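PDB 2IMH: major pilin protein fimA from Silicibacter pomeroyi, which is of unknown function but belongs to the DUF1028 family, with an alpha-beta-beta-alpha sandwich that recalls the Ntn hydrolases. Local coordinates for residues F5-H10 and G129-A134; V32-L37 and P49-G54; E55-H60 and E68-H73; E133-S138 and R144-A149. All blocks are in the same frame, centred on the assembly; numbering follows the deposited sequence.

Contact 1: residues F5-H10 and G129-A134; sequences FSILAH and GAMTEA
I7 and M131 mark the point where strand F5-H10 passes beneath helix G129-A134: their CA atoms are 8.0 Å apart, while the short axes approach to 9.9 Å and cross at -32°. That spacing is bridged mainly by one side chain, the selenomethionine M131. CG stands anti to the backbone N (chi1 -172°) and the next torsion is extended as well, which sends the selenium straight down to the strand before the chain bends at its last torsion. Its methyl CE then settles between two side chains of the strand, 3.6 Å from F5 CD1 and 3.8 Å from I7 CB, and also touches the backbone at S6 C. SE lies 5.4 Å from the centroid of the F5 ring, an oblique Met-aromatic contact rather than one squarely over the face. S6 turns its hydroxyl the other way and bonds Q45 OE1 of the second sheet. The helix thus packs on one face of the six-stranded antiparallel sheet, with the four-stranded sheet on the other side of strand 4-11; F5 and I7 pair through their backbones with strand 16-23, S6 with strand 115-120, and helix 142-155 closes in with A149 against M131 and A153 against F5.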
loop_
_atom_site.group_PDB
_atom_site.type_symbol
_atom_site.label_atom_id
_atom_site.label_comp_id
_atom_site.label_asym_id
_atom_site.label_seq_id
_atom_site.Cartn_x
_atom_site.Cartn_y
_atom_site.Cartn_z
ATOM N N PHE A 5 -8.248 -5.903 -3.206
ATOM C CA PHE A 5 -7.184 -6.524 -2.413
ATOM C C PHE A 5 -6.054 -5.541 -2.207
ATOM O O PHE A 5 -5.814 -4.683 -3.063
ATOM C CB PHE A 5 -6.679 -7.862 -2.991
ATOM C CG PHE A 5 -6.445 -7.853 -4.475
ATOM C CD1 PHE A 5 -5.304 -7.245 -5.029
ATOM C CD2 PHE A 5 -7.342 -8.498 -5.330
ATOM C CE1 PHE A 5 -5.077 -7.281 -6.408
ATOM C CE2 PHE A 5 -7.138 -8.525 -6.699
ATOM C CZ PHE A 5 -5.995 -7.911 -7.248
ATOM N N SER A 6 -5.419 -5.624 -1.043
ATOM C CA SER A 6 -4.294 -4.733 -0.710
ATOM C C SER A 6 -3.236 -5.458 0.108
ATOM O O SER A 6 -3.521 -6.434 0.808
ATOM C CB SER A 6 -4.776 -3.494 0.038
ATOM O OG SER A 6 -5.317 -3.812 1.311
ATOM N N ILE A 7 -2.004 -4.986 0.001
ATOM C CA ILE A 7 -0.923 -5.587 0.758
ATOM C C ILE A 7 -0.115 -4.456 1.362
ATOM O O ILE A 7 0.112 -3.459 0.691
ATOM C CB ILE A 7 -0.027 -6.495 -0.115
ATOM C CG1 ILE A 7 1.027 -7.195 0.745
ATOM C CG2 ILE A 7 0.565 -5.742 -1.329
ATOM C CD1 ILE A 7 1.549 -8.452 0.126
ATOM N N LEU A 8 0.218 -4.591 2.642
ATOM C CA LEU A 8 1.150 -3.677 3.334
ATOM C C LEU A 8 2.391 -4.470 3.688
ATOM O O LEU A 8 2.294 -5.629 4.092
ATOM C CB LEU A 8 0.536 -3.105 4.608
ATOM C CG LEU A 8 -0.855 -2.467 4.480
ATOM C CD1 LEU A 8 -1.421 -2.069 5.855
ATOM C CD2 LEU A 8 -0.804 -1.288 3.517
ATOM N N ALA A 9 3.561 -3.845 3.579
ATOM C CA ALA A 9 4.785 -4.562 3.923
ATOM C C ALA A 9 5.885 -3.626 4.375
ATOM O O ALA A 9 5.889 -2.451 4.024
ATOM C CB ALA A 9 5.279 -5.387 2.725
ATOM N N HIS A 10 6.810 -4.193 5.150
ATOM C CA HIS A 10 8.040 -3.549 5.599
ATOM C C HIS A 10 9.203 -4.219 4.857
ATOM O O HIS A 10 9.183 -5.438 4.625
ATOM C CB HIS A 10 8.128 -3.728 7.138
ATOM C CG HIS A 10 9.483 -3.492 7.741
ATOM N ND1 HIS A 10 10.207 -2.336 7.541
ATOM C CD2 HIS A 10 10.187 -4.225 8.640
ATOM C CE1 HIS A 10 11.334 -2.397 8.236
ATOM N NE2 HIS A 10 11.341 -3.529 8.912
ATOM N N GLY A 129 -3.989 -15.796 -0.212
ATOM C CA GLY A 129 -2.903 -16.769 -0.116
ATOM C C GLY A 129 -1.904 -16.594 -1.254
ATOM O O GLY A 129 -0.691 -16.564 -1.012
ATOM N N ALA A 130 -2.407 -16.468 -2.486
ATOM C CA ALA A 130 -1.533 -16.330 -3.664
ATOM C C ALA A 130 -0.775 -15.009 -3.602
ATOM O O ALA A 130 0.421 -14.951 -3.914
ATOM C CB ALA A 130 -2.330 -16.416 -4.969
HETATM N N MSE A 131 -1.474 -13.956 -3.186
HETATM C CA MSE A 131 -0.854 -12.643 -3.000
HETATM C C MSE A 131 0.333 -12.725 -2.033
HETATM O O MSE A 131 1.424 -12.228 -2.311
HETATM C CB MSE A 131 -1.902 -11.680 -2.437
HETATM C CG MSE A 131 -1.436 -10.256 -2.374
HETATM SE SE MSE A 131 -2.892 -9.137 -1.773
HETATM C CE MSE A 131 -2.440 -7.591 -2.889
ATOM N N THR A 132 0.097 -13.349 -0.882
ATOM C CA THR A 132 1.121 -13.470 0.168
ATOM C C THR A 132 2.304 -14.317 -0.310
ATOM O O THR A 132 3.476 -13.912 -0.214
ATOM C CB THR A 132 0.492 -14.118 1.417
ATOM O OG1 THR A 132 -0.557 -13.278 1.922
ATOM C CG2 THR A 132 1.536 -14.328 2.500
ATOM N N GLU A 133 2.000 -15.503 -0.827
ATOM C CA GLU A 133 3.039 -16.383 -1.367
ATOM C C GLU A 133 3.916 -15.648 -2.386
ATOM O O GLU A 133 5.136 -15.748 -2.338
ATOM C CB GLU A 133 2.406 -17.617 -2.020
ATOM C CG GLU A 133 3.407 -18.575 -2.678
ATOM C CD GLU A 133 2.748 -19.709 -3.471
ATOM O OE1 GLU A 133 1.500 -19.742 -3.598
ATOM O OE2 GLU A 133 3.488 -20.585 -3.980
ATOM N N ALA A 134 3.290 -14.917 -3.311
ATOM C CA ALA A 134 4.045 -14.168 -4.326
ATOM C C ALA A 134 4.969 -13.126 -3.701
ATOM O O ALA A 134 6.135 -13.024 -4.094
ATOM C CB ALA A 134 3.120 -13.534 -5.342
#

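Contact 2: residues V32-L37 and P49-G54; sequences VLRGDL and PSTFWG
R34 reaches from strand 33-36 across the first turn of the helix that starts at T51, and it supplies the largest share of the buried surface, with G54 and T51 as its partners. Extended from CG to NE, the R34 chain lies across the helix start, where CD comes 3.7 Å from G54 C. At NE the guanidinium turns out of line (chi4 83°) and lies flat against the turn: T51 O stands 4.0 Å above its plane, over the centre, which is packing on a face and not a hydrogen bond. NH2 meets the methyl T51 CG2 at 3.6 Å, the branch that lies anti to the carbonyl carbon. G54 has no side chain in the way; a CB built on it would fall only 2.5 Å from R34 NH1. The motif on the helix side is an N-cap: S50 OG accepts from W53 N at 3.0 Å, with an N-H...O angle of 157°, and this ties down the turn on which the guanidinium rests. On the strand side, 33-36 is an edge of the four-stranded antiparallel sheet, and R34 pairs through its backbone with S42. The guanidinium is also held from its own side of the contact, where R34 NH1 hydrogen-bonds W31 O. A leucine in place of R34 would probably leave W31 O without that donor and open a gap over T51. The aliphatic part of R34 continues along the same helix against E55 and L58, and G54 O is taken by S42 OG from the neighbouring strand.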
loop_
_atom_site.group_PDB
_atom_site.type_symbol
_atom_site.label_atom_id
_atom_site.label_comp_id
_atom_site.label_asym_id
_atom_site.label_seq_id
_atom_site.Cartn_x
_atom_site.Cartn_y
_atom_site.Cartn_z
ATOM N N VAL A 32 -7.522 4.026 -0.371
ATOM C CA VAL A 32 -7.085 2.915 0.475
ATOM C C VAL A 32 -5.748 3.114 1.180
ATOM O O VAL A 32 -5.626 2.811 2.377
ATOM C CB VAL A 32 -7.028 1.605 -0.326
ATOM C CG1 VAL A 32 -6.427 0.503 0.520
ATOM C CG2 VAL A 32 -8.432 1.212 -0.782
ATOM N N LEU A 33 -4.758 3.634 0.454
ATOM C CA LEU A 33 -3.386 3.513 0.943
ATOM C C LEU A 33 -2.898 4.785 1.595
ATOM O O LEU A 33 -2.946 5.839 0.980
ATOM C CB LEU A 33 -2.439 3.129 -0.197
ATOM C CG LEU A 33 -2.569 1.730 -0.811
ATOM C CD1 LEU A 33 -1.661 1.645 -2.057
ATOM C CD2 LEU A 33 -2.235 0.606 0.199
ATOM N N ARG A 34 -2.422 4.654 2.839
ATOM C CA ARG A 34 -1.792 5.757 3.582
ATOM C C ARG A 34 -0.575 5.257 4.353
ATOM O O ARG A 34 -0.478 4.073 4.667
ATOM C CB ARG A 34 -2.779 6.404 4.554
ATOM C CG ARG A 34 -3.900 7.157 3.887
ATOM C CD ARG A 34 -5.041 7.428 4.846
ATOM N NE ARG A 34 -6.167 7.912 4.057
ATOM C CZ ARG A 34 -7.027 7.127 3.411
ATOM N NH1 ARG A 34 -6.954 5.791 3.520
ATOM N NH2 ARG A 34 -7.998 7.696 2.689
ATOM N N GLY A 35 0.326 6.175 4.692
ATOM C CA GLY A 35 1.530 5.797 5.402
ATOM C C GLY A 35 2.301 6.985 5.923
ATOM O O GLY A 35 2.116 8.111 5.462
ATOM N N ASP A 36 3.133 6.728 6.924
ATOM C CA ASP A 36 3.980 7.776 7.493
ATOM C C ASP A 36 5.167 7.105 8.162
ATOM O O ASP A 36 5.007 6.143 8.932
ATOM C CB ASP A 36 3.191 8.614 8.510
ATOM C CG ASP A 36 3.884 9.924 8.864
ATOM O OD1 ASP A 36 5.129 9.951 8.995
ATOM O OD2 ASP A 36 3.159 10.941 9.025
ATOM N N LEU A 37 6.366 7.578 7.823
ATOM C CA LEU A 37 7.588 7.026 8.377
ATOM C C LEU A 37 7.687 7.183 9.893
ATOM O O LEU A 37 8.542 6.542 10.531
ATOM C CB LEU A 37 8.812 7.627 7.684
ATOM C CG LEU A 37 8.996 7.226 6.224
ATOM C CD1 LEU A 37 10.014 8.162 5.596
ATOM C CD2 LEU A 37 9.467 5.771 6.123
ATOM N N PRO A 49 -15.922 2.450 2.667
ATOM C CA PRO A 49 -14.612 2.737 3.267
ATOM C C PRO A 49 -14.592 4.067 4.026
ATOM O O PRO A 49 -15.229 5.037 3.608
ATOM C CB PRO A 49 -13.683 2.803 2.049
ATOM C CG PRO A 49 -14.579 3.214 0.909
ATOM C CD PRO A 49 -15.871 2.472 1.194
ATOM N N SER A 50 -13.854 4.098 5.135
ATOM C CA SER A 50 -13.698 5.296 5.929
ATOM C C SER A 50 -12.306 5.878 5.739
ATOM O O SER A 50 -11.318 5.271 6.184
ATOM C CB SER A 50 -13.877 4.974 7.418
ATOM O OG SER A 50 -13.526 6.082 8.246
ATOM N N THR A 51 -12.221 7.046 5.114
ATOM C CA THR A 51 -10.928 7.744 5.050
ATOM C C THR A 51 -10.405 8.025 6.467
ATOM O O THR A 51 -9.202 7.947 6.733
ATOM C CB THR A 51 -11.032 9.059 4.271
ATOM O OG1 THR A 51 -12.051 9.876 4.854
ATOM C CG2 THR A 51 -11.381 8.778 2.808
ATOM N N PHE A 52 -11.315 8.311 7.393
ATOM C CA PHE A 52 -10.932 8.552 8.785
ATOM C C PHE A 52 -10.167 7.394 9.398
ATOM O O PHE A 52 -9.136 7.601 10.056
ATOM C CB PHE A 52 -12.169 8.907 9.594
ATOM C CG PHE A 52 -12.950 10.023 8.963
ATOM C CD1 PHE A 52 -12.503 11.335 9.071
ATOM C CD2 PHE A 52 -14.070 9.746 8.174
ATOM C CE1 PHE A 52 -13.201 12.383 8.456
ATOM C CE2 PHE A 52 -14.767 10.787 7.540
ATOM C CZ PHE A 52 -14.337 12.101 7.690
ATOM N N TRP A 53 -10.667 6.180 9.191
ATOM C CA TRP A 53 -10.015 5.008 9.751
ATOM C C TRP A 53 -8.559 4.966 9.323
ATOM O O TRP A 53 -7.683 4.652 10.122
ATOM C CB TRP A 53 -10.702 3.770 9.228
ATOM C CG TRP A 53 -11.923 3.358 10.012
ATOM C CD1 TRP A 53 -12.652 4.115 10.883
ATOM C CD2 TRP A 53 -12.574 2.100 9.921
ATOM N NE1 TRP A 53 -13.710 3.372 11.385
ATOM C CE2 TRP A 53 -13.683 2.132 10.801
ATOM C CE3 TRP A 53 -12.321 0.929 9.189
ATOM C CZ2 TRP A 53 -14.542 1.037 10.963
ATOM C CZ3 TRP A 53 -13.170 -0.167 9.361
ATOM C CH2 TRP A 53 -14.267 -0.099 10.254
ATOM N N GLY A 54 -8.315 5.263 8.047
ATOM C CA GLY A 54 -6.953 5.133 7.490
ATOM C C GLY A 54 -5.981 6.100 8.141
ATOM O O GLY A 54 -4.819 5.767 8.371
#

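Contact 3: residues E55-H60 and E68-H73; sequences EEVLQH and EDAVNH
V57 and H60 face A70, V71 and H73 across an alpha-alpha hairpin, two helices joined by a short loop and laid on the outer face of the four-stranded sheet. The axes of 55-60 and 68-73 come within 8.7 Å at 138°, roughly antiparallel, and the backbones are nearest at H60 and A70. The side of the pair that looks to the sheet is the tight one. There V57 holds CG2 anti to its backbone nitrogen, and this branch points across the gap: it lies 3.8 Å from A70 CB and 4.0 Å from V71 CG2. The small A70 lets the other helix come this close. Behind these methyls, L86 and A88 of strand 85-90 pack on V57, and A88 and F98 on V71, making this the inner, buried half of the hairpin.

The outer half is looser and faces solvent. H73 was deposited in two conformers there, so its placement against H60 describes only one of them. In that conformer the two rings meet obliquely, their planes at 49° and their centroids 5.3 Å apart, which is neither a stack nor an edge-to-face pair. H73 CB sits over a face of the H60 ring in a CH-pi contact, 4.2 Å from the centroid. H60 ND1 and H73 ND1 are close in this conformer, without a hydrogen bond between them. S65, in the loop, touches both histidines and A70. Between the two halves lies one plain methylene-to-methyl contact, H60 CB against A70 CB at 3.7 Å.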
loop_
_atom_site.group_PDB
_atom_site.type_symbol
_atom_site.label_atom_id
_atom_site.label_comp_id
_atom_site.label_asym_id
_atom_site.label_seq_id
_atom_site.Cartn_x
_atom_site.Cartn_y
_atom_site.Cartn_z
ATOM N N GLU A 55 -6.449 7.311 8.398
ATOM C CA GLU A 55 -5.619 8.336 9.030
ATOM C C GLU A 55 -5.488 8.088 10.535
ATOM O O GLU A 55 -4.398 8.136 11.096
ATOM C CB GLU A 55 -6.231 9.726 8.792
ATOM C CG GLU A 55 -6.291 10.141 7.321
ATOM C CD GLU A 55 -6.920 11.525 7.095
ATOM O OE1 GLU A 55 -7.532 12.083 8.036
ATOM O OE2 GLU A 55 -6.792 12.052 5.961
ATOM N N GLU A 56 -6.619 7.850 11.200
ATOM C CA GLU A 56 -6.617 7.701 12.647
ATOM C C GLU A 56 -5.802 6.513 13.137
ATOM O O GLU A 56 -5.105 6.612 14.159
ATOM C CB GLU A 56 -8.056 7.653 13.172
ATOM C CG GLU A 56 -8.711 9.004 12.978
ATOM C CD GLU A 56 -10.151 9.063 13.466
ATOM O OE1 GLU A 56 -10.569 8.150 14.211
ATOM O OE2 GLU A 56 -10.846 10.046 13.105
ATOM N N VAL A 57 -5.861 5.393 12.428
ATOM C CA VAL A 57 -5.076 4.218 12.861
ATOM C C VAL A 57 -3.576 4.512 12.886
ATOM O O VAL A 57 -2.866 4.011 13.764
ATOM C CB VAL A 57 -5.423 2.948 12.036
ATOM C CG1 VAL A 57 -4.738 2.944 10.684
ATOM C CG2 VAL A 57 -5.109 1.682 12.809
ATOM N N LEU A 58 -3.105 5.336 11.947
ATOM C CA LEU A 58 -1.689 5.751 11.941
ATOM C C LEU A 58 -1.351 6.589 13.191
ATOM O O LEU A 58 -0.291 6.423 13.806
ATOM C CB LEU A 58 -1.360 6.530 10.671
ATOM C CG LEU A 58 -1.409 5.707 9.375
ATOM C CD1 LEU A 58 -1.131 6.598 8.169
ATOM C CD2 LEU A 58 -0.428 4.527 9.381
ATOM N N GLN A 59 -2.260 7.473 13.582
ATOM C CA GLN A 59 -2.061 8.239 14.811
ATOM C C GLN A 59 -1.951 7.335 16.037
ATOM O O GLN A 59 -1.102 7.562 16.900
ATOM C CB GLN A 59 -3.171 9.273 14.992
ATOM C CG GLN A 59 -2.879 10.243 16.142
ATOM C CD GLN A 59 -1.575 11.005 15.963
ATOM O OE1 GLN A 59 -1.278 11.531 14.880
ATOM N NE2 GLN A 59 -0.793 11.088 17.033
ATOM N N HIS A 60 -2.782 6.293 16.112
ATOM C CA HIS A 60 -2.675 5.377 17.248
ATOM C C HIS A 60 -1.325 4.667 17.284
ATOM O O HIS A 60 -0.779 4.443 18.357
ATOM C CB HIS A 60 -3.821 4.375 17.281
ATOM C CG HIS A 60 -5.136 4.993 17.638
ATOM N ND1 HIS A 60 -5.543 5.169 18.944
ATOM C CD2 HIS A 60 -6.120 5.508 16.865
ATOM C CE1 HIS A 60 -6.734 5.746 18.957
ATOM N NE2 HIS A 60 -7.108 5.960 17.708
ATOM N N GLU A 68 -2.826 -4.354 16.625
ATOM C CA GLU A 68 -4.125 -4.950 16.968
ATOM C C GLU A 68 -4.999 -3.978 17.766
ATOM O O GLU A 68 -6.195 -3.816 17.483
ATOM C CB GLU A 68 -3.924 -6.254 17.740
ATOM C CG GLU A 68 -5.206 -6.877 18.236
ATOM C CD GLU A 68 -4.944 -8.084 19.108
ATOM O OE1 GLU A 68 -4.057 -8.907 18.758
ATOM O OE2 GLU A 68 -5.615 -8.194 20.154
ATOM N N ASP A 69 -4.400 -3.334 18.766
ATOM C CA ASP A 69 -5.104 -2.333 19.572
ATOM C C ASP A 69 -5.470 -1.066 18.805
ATOM O O ASP A 69 -6.567 -0.530 18.972
ATOM C CB ASP A 69 -4.279 -1.990 20.805
ATOM C CG ASP A 69 -4.122 -3.176 21.731
ATOM O OD1 ASP A 69 -5.063 -4.015 21.807
ATOM O OD2 ASP A 69 -3.066 -3.279 22.369
ATOM N N ALA A 70 -4.556 -0.585 17.971
ATOM C CA ALA A 70 -4.831 0.557 17.100
ATOM C C ALA A 70 -6.063 0.285 16.211
ATOM O O ALA A 70 -6.979 1.106 16.124
ATOM C CB ALA A 70 -3.605 0.848 16.245
ATOM N N VAL A 71 -6.084 -0.871 15.558
ATOM C CA VAL A 71 -7.203 -1.228 14.694
ATOM C C VAL A 71 -8.481 -1.364 15.533
ATOM O O VAL A 71 -9.535 -0.848 15.155
ATOM C CB VAL A 71 -6.907 -2.513 13.884
ATOM C CG1 VAL A 71 -8.143 -2.979 13.150
ATOM C CG2 VAL A 71 -5.759 -2.247 12.888
ATOM N N ASN A 72 -8.379 -2.037 16.677
ATOM C CA ASN A 72 -9.561 -2.219 17.522
ATOM C C ASN A 72 -10.113 -0.892 18.059
ATOM O O ASN A 72 -11.332 -0.707 18.071
ATOM C CB ASN A 72 -9.300 -3.255 18.630
ATOM C CG ASN A 72 -9.153 -4.681 18.089
ATOM O OD1 ASN A 72 -9.427 -4.956 16.916
ATOM N ND2 ASN A 72 -8.709 -5.600 18.948
ATOM N N HIS A 73 -9.237 0.031 18.470
ATOM C CA HIS A 73 -9.633 1.366 18.963
ATOM C C HIS A 73 -10.414 2.145 17.916
ATOM O O HIS A 73 -11.415 2.809 18.208
ATOM C CB HIS A 73 -8.405 2.222 19.312
ATOM C CG HIS A 73 -7.580 1.705 20.451
ATOM N ND1 HIS A 73 -6.235 1.986 20.574
ATOM C CD2 HIS A 73 -7.903 0.934 21.516
ATOM C CE1 HIS A 73 -5.767 1.412 21.667
ATOM N NE2 HIS A 73 -6.757 0.768 22.257
#

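Contact 4: residues E133-S138 and R144-A149; sequences EAFVAS and RRLLAA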
loop_
_atom_site.group_PDB
_atom_site.type_symbol
_atom_site.label_atom_id
_atom_site.label_comp_id
_atom_site.label_asym_id
_atom_site.label_seq_id
_atom_site.Cartn_x
_atom_site.Cartn_y
_atom_site.Cartn_z
ATOM N N GLU A 133 2.000 -15.503 -0.827
ATOM C CA GLU A 133 3.039 -16.383 -1.367
ATOM C C GLU A 133 3.916 -15.648 -2.386
ATOM O O GLU A 133 5.136 -15.748 -2.338
ATOM C CB GLU A 133 2.406 -17.617 -2.020
ATOM C CG GLU A 133 3.407 -18.575 -2.678
ATOM C CD GLU A 133 2.748 -19.709 -3.471
ATOM O OE1 GLU A 133 1.500 -19.742 -3.598
ATOM O OE2 GLU A 133 3.488 -20.585 -3.980
ATOM N N ALA A 134 3.290 -14.917 -3.311
ATOM C CA ALA A 134 4.045 -14.168 -4.326
ATOM C C ALA A 134 4.969 -13.126 -3.701
ATOM O O ALA A 134 6.135 -13.024 -4.094
ATOM C CB ALA A 134 3.120 -13.534 -5.342
ATOM N N PHE A 135 4.474 -12.378 -2.720
ATOM C CA PHE A 135 5.310 -11.374 -2.053
ATOM C C PHE A 135 6.496 -11.997 -1.318
ATOM O O PHE A 135 7.634 -11.558 -1.479
ATOM C CB PHE A 135 4.498 -10.528 -1.068
ATOM C CG PHE A 135 5.293 -9.429 -0.459
ATOM C CD1 PHE A 135 5.466 -8.219 -1.141
ATOM C CD2 PHE A 135 5.923 -9.615 0.771
ATOM C CE1 PHE A 135 6.245 -7.216 -0.591
ATOM C CE2 PHE A 135 6.688 -8.614 1.329
ATOM C CZ PHE A 135 6.857 -7.417 0.639
ATOM N N VAL A 136 6.224 -13.024 -0.518
ATOM C CA VAL A 136 7.271 -13.598 0.321
ATOM C C VAL A 136 8.278 -14.416 -0.489
ATOM O O VAL A 136 9.455 -14.437 -0.153
ATOM C CB VAL A 136 6.703 -14.396 1.530
ATOM C CG1 VAL A 136 5.863 -13.475 2.422
ATOM C CG2 VAL A 136 5.893 -15.593 1.069
ATOM N N ALA A 137 7.826 -15.052 -1.570
ATOM C CA ALA A 137 8.714 -15.878 -2.400
ATOM C C ALA A 137 9.633 -15.063 -3.307
ATOM O O ALA A 137 10.684 -15.548 -3.718
ATOM C CB ALA A 137 7.902 -16.859 -3.228
ATOM N N SER A 138 9.237 -13.833 -3.626
ATOM C CA SER A 138 9.986 -13.020 -4.574
ATOM C C SER A 138 11.310 -12.544 -3.998
ATOM O O SER A 138 11.365 -12.060 -2.860
ATOM C CB SER A 138 9.170 -11.815 -5.015
ATOM O OG SER A 138 9.941 -10.990 -5.884
ATOM N N ARG A 144 9.025 -4.306 -6.686
ATOM C CA ARG A 144 8.641 -5.358 -7.617
ATOM C C ARG A 144 7.972 -6.523 -6.907
ATOM O O ARG A 144 7.185 -7.243 -7.520
ATOM C CB ARG A 144 9.847 -5.845 -8.443
ATOM C CG ARG A 144 10.391 -4.794 -9.412
ATOM C CD ARG A 144 11.657 -5.317 -10.134
ATOM N NE ARG A 144 11.310 -6.348 -11.120
ATOM C CZ ARG A 144 12.173 -7.177 -11.718
ATOM N NH1 ARG A 144 13.481 -7.120 -11.454
ATOM N NH2 ARG A 144 11.718 -8.073 -12.597
ATOM N N ARG A 145 8.287 -6.704 -5.622
ATOM C CA ARG A 145 7.623 -7.724 -4.799
ATOM C C ARG A 145 6.161 -7.344 -4.604
ATOM O O ARG A 145 5.272 -8.193 -4.690
ATOM C CB ARG A 145 8.325 -7.872 -3.442
ATOM C CG ARG A 145 9.429 -8.921 -3.438
ATOM C CD ARG A 145 10.657 -8.493 -2.657
ATOM N NE ARG A 145 10.428 -8.237 -1.233
ATOM C CZ ARG A 145 11.247 -7.512 -0.476
ATOM N NH1 ARG A 145 10.980 -7.318 0.803
ATOM N NH2 ARG A 145 12.335 -6.966 -1.002
ATOM N N LEU A 146 5.924 -6.052 -4.348
ATOM C CA LEU A 146 4.562 -5.534 -4.208
ATOM C C LEU A 146 3.804 -5.739 -5.504
ATOM O O LEU A 146 2.677 -6.230 -5.500
ATOM C CB LEU A 146 4.572 -4.057 -3.803
ATOM C CG LEU A 146 5.094 -3.735 -2.391
ATOM C CD1 LEU A 146 5.298 -2.226 -2.251
ATOM C CD2 LEU A 146 4.161 -4.281 -1.287
ATOM N N LEU A 147 4.438 -5.411 -6.630
ATOM C CA LEU A 147 3.797 -5.632 -7.936
ATOM C C LEU A 147 3.481 -7.111 -8.174
ATOM O O LEU A 147 2.394 -7.449 -8.652
ATOM C CB LEU A 147 4.647 -5.060 -9.074
ATOM C CG LEU A 147 4.701 -3.530 -9.178
ATOM C CD1 LEU A 147 5.815 -3.062 -10.132
ATOM C CD2 LEU A 147 3.349 -2.936 -9.604
ATOM N N ALA A 148 4.429 -7.980 -7.841
ATOM C CA ALA A 148 4.254 -9.428 -7.984
ATOM C C ALA A 148 3.020 -9.893 -7.197
ATOM O O ALA A 148 2.243 -10.733 -7.669
ATOM C CB ALA A 148 5.482 -10.158 -7.514
ATOM N N ALA A 149 2.850 -9.333 -6.000
ATOM C CA ALA A 149 1.690 -9.623 -5.160
ATOM C C ALA A 149 0.369 -9.249 -5.825
ATOM O O ALA A 149 -0.571 -10.049 -5.818
ATOM C CB ALA A 149 1.823 -8.943 -3.805
#
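A134 opens the contact by setting its methyl against the backbone of the facing helix, CB 3.7 Å from A148 O. Such small residues let the two helices lie close: their short axes approach to 7.7 Å at 156°, nearly antiparallel. F135 comes next and is the main apolar side chain here. With CG anti to the backbone N (chi1 -175°), its ring swings over toward helix 144-149. Its CB touches A149 CB at 4.1 Å; further out, CE1 meets L146 CD2 at 3.7 Å, the two side chains lying side by side and pointing the same way. Ring atom CD1 also abuts the carbonyl of R145, 3.6 Å from its O. With an alanine here, L146 and the backbone of R145 would probably face a gap where the ring had been. S138 leaves the helix, and its OG accepts from L140 N in the connecting turn. The side chain of R145 lies alongside S138, but R145 was deposited in two conformers, so the close approach of its CG to S138 and the oblique meeting of its guanidinium with the F135 ring, planes 52° apart, are doubtful. Below the pair runs the six-stranded sheet: F135 rests on I7 and A9 of strand 4-11 and meets the ring of F112, while L146 packs on M168 and V170 of strand 165-172. On the far side, L147 turns to helix 189-200.

The chain opens contact 1 with its first strand, 5-10, and closes it only at 129-134, so this long loop spans both contact 2 and contact 3. Those two follow in series and share helix 51-62: 32-37 and 49-54 join an edge strand of the four-stranded sheet to the start of that helix, and 55-60 and 68-73 fold it against the next. Contact 4 begins on the helix that ends contact 1, sharing E133 and A134, and turns it back on 144-149. None cross. Contacts 2 and 3 serve one outer helical layer, 1 and 4 the other; between the sheets, L8 CD2 meets L33 CD2 at 4.1 Å.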